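Local atomic coordinates of heroin esterase (Rhodococcus sp., PDB entry 1LZL), a protein that probably hydrolyses the acetyl ester bonds of heroin, acting as an esterase of the alpha/beta hydrolase fold. Residues L59-T71 and G110-P122. Residues are numbered along the deposited sequence; the frame is centred on the assembly and turned at random.
Sequences LDGDPEVKIRFVT and GFAVANVEYRLAP
With R119 CG anti to its own carbonyl carbon (chi1 -73°) and the chain bent at chi3 (-65°), the guanidinium reaches D62, whose CG is likewise anti to the carbonyl carbon (chi1 -69°). The two join loops flanking an antiparallel strand pair, 65-71 with 112-116, in the central sheet of the alpha/beta hydrolase fold. R119 NH2 meets D62 OD2 at 2.9 Å, a salt bridge whose hydrogen bond is weak because it is bent. Arginine suits this spot because its guanidinium has several N-H donors: NH2 serves D62 while NE forms a salt bridge with D132; an alanine here would probably leave D62 without this salt bridge and D132 without the R119 charge.

Along the strands, R68 and V70 exchange paired backbone bonds with N115 and V113, and E117 N adds one to K66 O. On one face small A114 accepts I67 CG2 against its CB at 3.7 Å, while the F69 ring brings its edge to A114 CA and CE1 to A112 CB. On the other, N115 and R68 lie side by side, N115 ND2 hydrogen-bonding A95 O and R68 NH2 forming a salt bridge with D99. At the arginine end, a water donates to D62 OD1 and accepts from R119 NH1 at 2.9 Å, in the guanidinium plane.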
ATOM      1  N   LEU A  59     -14.770  -6.286  11.558  1.00 12.48           N
ATOM      2  CA  LEU A  59     -15.015  -5.624  12.855  1.00 12.62           C
ATOM      3  C   LEU A  59     -16.479  -5.237  13.023  1.00 12.49           C
ATOM      4  O   LEU A  59     -17.191  -5.067  12.031  1.00 15.71           O
ATOM      5  CB  LEU A  59     -14.221  -4.325  13.038  1.00 12.07           C
ATOM      6  CG  LEU A  59     -12.718  -4.455  12.924  1.00 13.18           C
ATOM      7  CD1 LEU A  59     -12.030  -3.157  13.426  1.00 13.68           C
ATOM      8  CD2 LEU A  59     -12.090  -5.653  13.618  1.00 14.71           C
ATOM      9  N   ASP A  60     -16.947  -5.075  14.288  1.00 12.67           N
ATOM     10  CA  ASP A  60     -18.350  -4.664  14.518  1.00 16.43           C
ATOM     11  C   ASP A  60     -19.307  -5.588  13.792  1.00 15.93           C
ATOM     12  O   ASP A  60     -19.114  -6.827  13.784  1.00 18.81           O
ATOM     13  CB  ASP A  60     -18.557  -3.193  14.101  1.00 18.65           C
ATOM     14  CG  ASP A  60     -17.906  -2.215  15.070  1.00 19.30           C
ATOM     15  OD1 ASP A  60     -17.490  -2.664  16.163  1.00 17.32           O
ATOM     16  OD2 ASP A  60     -17.778  -1.009  14.735  1.00 28.33           O
ATOM     17  N   GLY A  61     -20.343  -5.104  13.118  1.00 19.01           N
ATOM     18  CA  GLY A  61     -21.147  -6.117  12.384  1.00 19.63           C
ATOM     19  C   GLY A  61     -20.763  -6.215  10.915  1.00 20.99           C
ATOM     20  O   GLY A  61     -21.649  -6.576  10.089  1.00 19.69           O
ATOM     21  N   ASP A  62     -19.513  -5.832  10.604  1.00 15.35           N
ATOM     22  CA  ASP A  62     -19.139  -5.723   9.205  1.00 13.98           C
ATOM     23  C   ASP A  62     -19.052  -7.082   8.545  1.00 12.10           C
ATOM     24  O   ASP A  62     -18.806  -8.082   9.197  1.00 12.75           O
ATOM     25  CB  ASP A  62     -17.776  -5.002   9.103  1.00 12.26           C
ATOM     26  CG  ASP A  62     -17.828  -3.540   9.471  1.00 14.30           C
ATOM     27  OD1 ASP A  62     -18.935  -2.992   9.675  1.00 15.62           O
ATOM     28  OD2 ASP A  62     -16.731  -2.939   9.509  1.00 13.73           O
ATOM     29  N   PRO A  63     -19.226  -7.111   7.221  1.00 12.94           N
ATOM     30  CA  PRO A  63     -19.097  -8.368   6.474  1.00 13.03           C
ATOM     31  C   PRO A  63     -17.696  -8.987   6.578  1.00 11.93           C
ATOM     32  O   PRO A  63     -16.701  -8.335   6.917  1.00 12.15           O
ATOM     33  CB  PRO A  63     -19.367  -7.964   5.025  1.00 18.63           C
ATOM     34  CG  PRO A  63     -19.879  -6.602   5.058  1.00 19.00           C
ATOM     35  CD  PRO A  63     -19.552  -5.975   6.364  1.00 15.33           C
ATOM     36  N   GLU A  64     -17.570 -10.264   6.235  1.00 13.34           N
ATOM     37  CA  GLU A  64     -16.317 -10.978   6.161  1.00 16.48           C
ATOM     38  C   GLU A  64     -15.381 -10.254   5.169  1.00 12.24           C
ATOM     39  O   GLU A  64     -15.862  -9.678   4.218  1.00 13.61           O
ATOM     40  CB  GLU A  64     -16.497 -12.431   5.698  1.00 26.44           C
ATOM     41  CG  GLU A  64     -17.607 -13.149   6.469  1.00 39.27           C
ATOM     42  CD  GLU A  64     -18.673 -13.637   5.495  1.00 50.78           C
ATOM     43  OE1 GLU A  64     -19.576 -12.838   5.150  1.00 74.59           O
ATOM     44  OE2 GLU A  64     -18.585 -14.798   5.064  1.00 69.27           O
ATOM     45  N   VAL A  65     -14.104 -10.291   5.469  1.00 10.80           N
ATOM     46  CA  VAL A  65     -13.068  -9.714   4.619  1.00 11.33           C
ATOM     47  C   VAL A  65     -12.338 -10.853   3.953  1.00 11.11           C
ATOM     48  O   VAL A  65     -11.674 -11.654   4.628  1.00 12.20           O
ATOM     49  CB  VAL A  65     -12.134  -8.838   5.469  1.00 11.30           C
ATOM     50  CG1 VAL A  65     -11.015  -8.236   4.637  1.00 10.44           C
ATOM     51  CG2 VAL A  65     -12.964  -7.742   6.141  1.00 15.36           C
ATOM     52  N   LYS A  66     -12.446 -10.904   2.613  1.00 10.91           N
ATOM     53  CA  LYS A  66     -11.686 -11.985   1.977  1.00  9.99           C
ATOM     54  C   LYS A  66     -10.195 -11.619   1.841  1.00  8.73           C
ATOM     55  O   LYS A  66      -9.829 -10.469   1.718  1.00 10.80           O
ATOM     56  CB  LYS A  66     -12.195 -12.319   0.582  1.00 13.62           C
ATOM     57  CG  LYS A  66     -13.697 -12.619   0.600  1.00 16.52           C
ATOM     58  CD  LYS A  66     -14.043 -13.833   1.465  1.00 20.45           C
ATOM     59  CE  LYS A  66     -15.512 -14.228   1.310  1.00 26.76           C
ATOM     60  NZ  LYS A  66     -15.916 -15.245   2.330  1.00 32.48           N
ATOM     61  N   ILE A  67      -9.363 -12.656   1.895  1.00 10.27           N
ATOM     62  CA  ILE A  67      -7.928 -12.571   1.804  1.00 10.55           C
ATOM     63  C   ILE A  67      -7.452 -13.537   0.715  1.00 11.04           C
ATOM     64  O   ILE A  67      -7.771 -14.733   0.754  1.00 12.33           O
ATOM     65  CB  ILE A  67      -7.264 -12.933   3.140  1.00  9.45           C
ATOM     66  CG1 ILE A  67      -7.701 -11.947   4.233  1.00 13.03           C
ATOM     67  CG2 ILE A  67      -5.750 -13.015   2.999  1.00 11.52           C
ATOM     68  CD1 ILE A  67      -7.267 -12.447   5.617  1.00 15.22           C
ATOM     69  N   ARG A  68      -6.689 -13.039  -0.233  1.00 10.64           N
ATOM     70  CA  ARG A  68      -6.018 -13.903  -1.208  1.00 10.40           C
ATOM     71  C   ARG A  68      -4.703 -14.317  -0.567  1.00 11.74           C
ATOM     72  O   ARG A  68      -3.759 -13.522  -0.444  1.00 12.53           O
ATOM     73  CB  ARG A  68      -5.781 -13.179  -2.524  1.00 11.02           C
ATOM     74  CG  ARG A  68      -7.065 -12.705  -3.181  1.00 11.67           C
ATOM     75  CD  ARG A  68      -6.872 -11.962  -4.463  1.00 12.43           C
ATOM     76  NE  ARG A  68      -6.376 -12.663  -5.647  1.00 12.78           N
ATOM     77  CZ  ARG A  68      -7.100 -13.476  -6.390  1.00 14.68           C
ATOM     78  NH1 ARG A  68      -8.365 -13.737  -6.071  1.00 15.48           N
ATOM     79  NH2 ARG A  68      -6.515 -14.003  -7.445  1.00 15.04           N
ATOM     80  N   PHE A  69      -4.638 -15.572  -0.152  1.00 12.13           N
ATOM     81  CA  PHE A  69      -3.553 -16.080   0.693  1.00 11.93           C
ATOM     82  C   PHE A  69      -2.644 -16.947  -0.157  1.00 12.42           C
ATOM     83  O   PHE A  69      -3.003 -18.056  -0.620  1.00 13.57           O
ATOM     84  CB  PHE A  69      -4.170 -16.845   1.860  1.00 13.86           C
ATOM     85  CG  PHE A  69      -3.164 -17.324   2.887  1.00 12.58           C
ATOM     86  CD1 PHE A  69      -2.362 -16.403   3.536  1.00 12.84           C
ATOM     87  CD2 PHE A  69      -3.035 -18.669   3.231  1.00 14.01           C
ATOM     88  CE1 PHE A  69      -1.445 -16.777   4.521  1.00 15.34           C
ATOM     89  CE2 PHE A  69      -2.115 -19.076   4.183  1.00 14.41           C
ATOM     90  CZ  PHE A  69      -1.306 -18.129   4.806  1.00 16.03           C
ATOM     91  N   VAL A  70      -1.469 -16.425  -0.421  1.00 13.91           N
ATOM     92  CA  VAL A  70      -0.443 -16.952  -1.298  1.00 14.41           C
ATOM     93  C   VAL A  70       0.617 -17.646  -0.465  1.00 16.81           C
ATOM     94  O   VAL A  70       1.212 -17.040   0.452  1.00 15.28           O
ATOM     95  CB  VAL A  70       0.178 -15.864  -2.187  1.00 15.18           C
ATOM     96  CG1 VAL A  70       1.121 -16.485  -3.234  1.00 15.57           C
ATOM     97  CG2 VAL A  70      -0.908 -15.037  -2.880  1.00 16.41           C
ATOM     98  N   THR A  71       0.844 -18.922  -0.760  1.00 17.03           N
ATOM     99  CA  THR A  71       1.882 -19.640  -0.001  1.00 18.04           C
ATOM    100  C   THR A  71       2.897 -20.302  -0.926  1.00 16.77           C
ATOM    101  O   THR A  71       2.603 -20.732  -2.043  1.00 17.78           O
ATOM    102  CB  THR A  71       1.257 -20.675   0.946  1.00 19.86           C
ATOM    103  OG1 THR A  71       0.363 -21.494   0.167  1.00 20.30           O
ATOM    104  CG2 THR A  71       0.393 -19.998   2.005  1.00 21.85           C
ATOM    105  N   GLY A 110       9.834 -17.130   0.061  1.00 15.73           N
ATOM    106  CA  GLY A 110       9.340 -18.262   0.828  1.00 18.65           C
ATOM    107  C   GLY A 110       8.457 -17.885   1.999  1.00 14.45           C
ATOM    108  O   GLY A 110       8.331 -18.548   3.026  1.00 19.53           O
ATOM    109  N   PHE A 111       7.785 -16.740   1.850  1.00 14.69           N
ATOM    110  CA  PHE A 111       6.924 -16.127   2.849  1.00 14.90           C
ATOM    111  C   PHE A 111       5.473 -16.278   2.374  1.00 12.99           C
ATOM    112  O   PHE A 111       5.196 -16.220   1.169  1.00 17.24           O
ATOM    113  CB  PHE A 111       7.231 -14.652   3.083  1.00 13.00           C
ATOM    114  CG  PHE A 111       8.590 -14.303   3.657  1.00 12.93           C
ATOM    115  CD1 PHE A 111       9.448 -15.276   4.155  1.00 14.14           C
ATOM    116  CD2 PHE A 111       9.008 -12.962   3.662  1.00 14.24           C
ATOM    117  CE1 PHE A 111      10.678 -14.879   4.648  1.00 15.94           C
ATOM    118  CE2 PHE A 111      10.223 -12.554   4.183  1.00 14.05           C
ATOM    119  CZ  PHE A 111      11.061 -13.552   4.674  1.00 14.76           C
ATOM    120  N   ALA A 112       4.567 -16.462   3.338  1.00 13.68           N
ATOM    121  CA  ALA A 112       3.144 -16.349   3.021  1.00 11.71           C
ATOM    122  C   ALA A 112       2.773 -14.892   2.802  1.00 12.74           C
ATOM    123  O   ALA A 112       3.411 -13.976   3.325  1.00 11.76           O
ATOM    124  CB  ALA A 112       2.324 -16.933   4.160  1.00 13.11           C
ATOM    125  N   VAL A 113       1.744 -14.684   1.975  1.00 12.17           N
ATOM    126  CA  VAL A 113       1.266 -13.332   1.730  1.00  9.96           C
ATOM    127  C   VAL A 113      -0.244 -13.333   1.864  1.00  9.89           C
ATOM    128  O   VAL A 113      -0.951 -14.110   1.212  1.00 12.06           O
ATOM    129  CB  VAL A 113       1.689 -12.826   0.348  1.00 11.14           C
ATOM    130  CG1 VAL A 113       1.152 -11.404   0.188  1.00 13.70           C
ATOM    131  CG2 VAL A 113       3.199 -12.875   0.140  1.00 11.57           C
ATOM    132  N   ALA A 114      -0.738 -12.463   2.738  1.00  9.95           N
ATOM    133  CA  ALA A 114      -2.186 -12.324   2.970  1.00  9.69           C
ATOM    134  C   ALA A 114      -2.609 -11.025   2.288  1.00 10.03           C
ATOM    135  O   ALA A 114      -2.392  -9.944   2.859  1.00  9.46           O
ATOM    136  CB  ALA A 114      -2.471 -12.317   4.467  1.00  9.84           C
ATOM    137  N   ASN A 115      -3.114 -11.115   1.072  1.00  9.60           N
ATOM    138  CA  ASN A 115      -3.492  -9.954   0.261  1.00  9.06           C
ATOM    139  C   ASN A 115      -4.948  -9.588   0.486  1.00  8.80           C
ATOM    140  O   ASN A 115      -5.864 -10.362   0.177  1.00 10.35           O
ATOM    141  CB  ASN A 115      -3.204 -10.397  -1.164  1.00  9.93           C
ATOM    142  CG  ASN A 115      -3.468  -9.368  -2.225  1.00 10.37           C
ATOM    143  OD1 ASN A 115      -3.707  -8.206  -1.883  1.00 11.91           O
ATOM    144  ND2 ASN A 115      -3.471  -9.771  -3.491  1.00 11.98           N
ATOM    145  N   VAL A 116      -5.189  -8.425   1.094  1.00  9.13           N
ATOM    146  CA  VAL A 116      -6.523  -8.148   1.683  1.00  9.07           C
ATOM    147  C   VAL A 116      -7.518  -7.469   0.748  1.00  9.28           C
ATOM    148  O   VAL A 116      -7.219  -6.406   0.164  1.00 10.37           O
ATOM    149  CB  VAL A 116      -6.349  -7.258   2.932  1.00 10.73           C
ATOM    150  CG1 VAL A 116      -7.701  -7.003   3.590  1.00 12.87           C
ATOM    151  CG2 VAL A 116      -5.378  -7.827   3.955  1.00 11.46           C
ATOM    152  N   GLU A 117      -8.700  -8.047   0.611  1.00  9.54           N
ATOM    153  CA  GLU A 117      -9.795  -7.425  -0.161  1.00  9.44           C
ATOM    154  C   GLU A 117     -10.587  -6.488   0.733  1.00 10.11           C
ATOM    155  O   GLU A 117     -11.598  -6.853   1.332  1.00 11.06           O
ATOM    156  CB  GLU A 117     -10.686  -8.499  -0.763  1.00 11.13           C
ATOM    157  CG  GLU A 117     -11.667  -7.920  -1.788  1.00 14.39           C
ATOM    158  CD  GLU A 117     -11.020  -7.746  -3.125  1.00 16.33           C
ATOM    159  OE1 GLU A 117     -10.414  -6.695  -3.374  1.00 14.68           O
ATOM    160  OE2 GLU A 117     -11.099  -8.662  -3.959  1.00 21.23           O
ATOM    161  N   TYR A 118     -10.094  -5.252   0.908  1.00  9.94           N
ATOM    162  CA  TYR A 118     -10.852  -4.290   1.705  1.00  9.17           C
ATOM    163  C   TYR A 118     -11.979  -3.661   0.919  1.00 10.63           C
ATOM    164  O   TYR A 118     -11.951  -3.620  -0.333  1.00 10.99           O
ATOM    165  CB  TYR A 118      -9.914  -3.236   2.285  1.00 10.50           C
ATOM    166  CG  TYR A 118      -9.144  -2.393   1.284  1.00  8.66           C
ATOM    167  CD1 TYR A 118      -9.700  -1.209   0.807  1.00  9.72           C
ATOM    168  CD2 TYR A 118      -7.898  -2.782   0.840  1.00  8.44           C
ATOM    169  CE1 TYR A 118      -8.960  -0.462  -0.119  1.00  9.78           C
ATOM    170  CE2 TYR A 118      -7.141  -2.043  -0.073  1.00  8.61           C
ATOM    171  CZ  TYR A 118      -7.706  -0.884  -0.536  1.00  9.04           C
ATOM    172  OH  TYR A 118      -7.006  -0.086  -1.428  1.00  9.94           O
ATOM    173  N   ARG A 119     -12.968  -3.162   1.648  1.00  9.59           N
ATOM    174  CA  ARG A 119     -14.054  -2.475   0.939  1.00  9.90           C
ATOM    175  C   ARG A 119     -13.639  -1.100   0.424  1.00  9.69           C
ATOM    176  O   ARG A 119     -12.909  -0.371   1.099  1.00 10.39           O
ATOM    177  CB  ARG A 119     -15.205  -2.267   1.926  1.00 10.61           C
ATOM    178  CG  ARG A 119     -15.954  -3.557   2.254  1.00 10.62           C
ATOM    179  CD  ARG A 119     -16.975  -3.318   3.373  1.00 11.35           C
ATOM    180  NE  ARG A 119     -16.198  -2.979   4.587  1.00 10.00           N
ATOM    181  CZ  ARG A 119     -16.750  -2.538   5.706  1.00 10.70           C
ATOM    182  NH1 ARG A 119     -18.086  -2.371   5.775  1.00 11.65           N
ATOM    183  NH2 ARG A 119     -15.995  -2.230   6.771  1.00 10.38           N
ATOM    184  N   LEU A 120     -14.104  -0.713  -0.740  1.00  9.82           N
ATOM    185  CA  LEU A 120     -13.737   0.554  -1.367  1.00  9.90           C
ATOM    186  C   LEU A 120     -14.691   1.685  -0.981  1.00 11.05           C
ATOM    187  O   LEU A 120     -15.921   1.500  -0.813  1.00 11.42           O
ATOM    188  CB  LEU A 120     -13.766   0.472  -2.911  1.00 11.29           C
ATOM    189  CG  LEU A 120     -12.815  -0.555  -3.527  1.00 11.50           C
ATOM    190  CD1 LEU A 120     -13.044  -0.489  -5.040  1.00 15.46           C
ATOM    191  CD2 LEU A 120     -11.377  -0.268  -3.179  1.00 13.55           C
ATOM    192  N   ALA A 121     -14.101   2.871  -0.902  1.00 10.59           N
ATOM    193  CA  ALA A 121     -14.877   4.117  -0.848  1.00 10.62           C
ATOM    194  C   ALA A 121     -15.286   4.553  -2.240  1.00 12.27           C
ATOM    195  O   ALA A 121     -14.691   4.128  -3.211  1.00 12.00           O
ATOM    196  CB  ALA A 121     -14.015   5.180  -0.177  1.00 13.49           C
ATOM    197  N   PRO A 122     -16.275   5.422  -2.401  1.00 11.70           N
ATOM    198  CA  PRO A 122     -17.063   6.025  -1.323  1.00 12.95           C
ATOM    199  C   PRO A 122     -18.164   5.118  -0.759  1.00 11.74           C
ATOM    200  O   PRO A 122     -18.795   5.559   0.235  1.00 14.69           O
ATOM    201  CB  PRO A 122     -17.685   7.252  -2.024  1.00 14.35           C
ATOM    202  CG  PRO A 122     -17.896   6.737  -3.421  1.00 14.58           C
ATOM    203  CD  PRO A 122     -16.684   5.883  -3.744  1.00 13.71           C
TER
HETATM  204  O   HOH W   1     -19.068  -0.743   8.017  1.00 20.68           O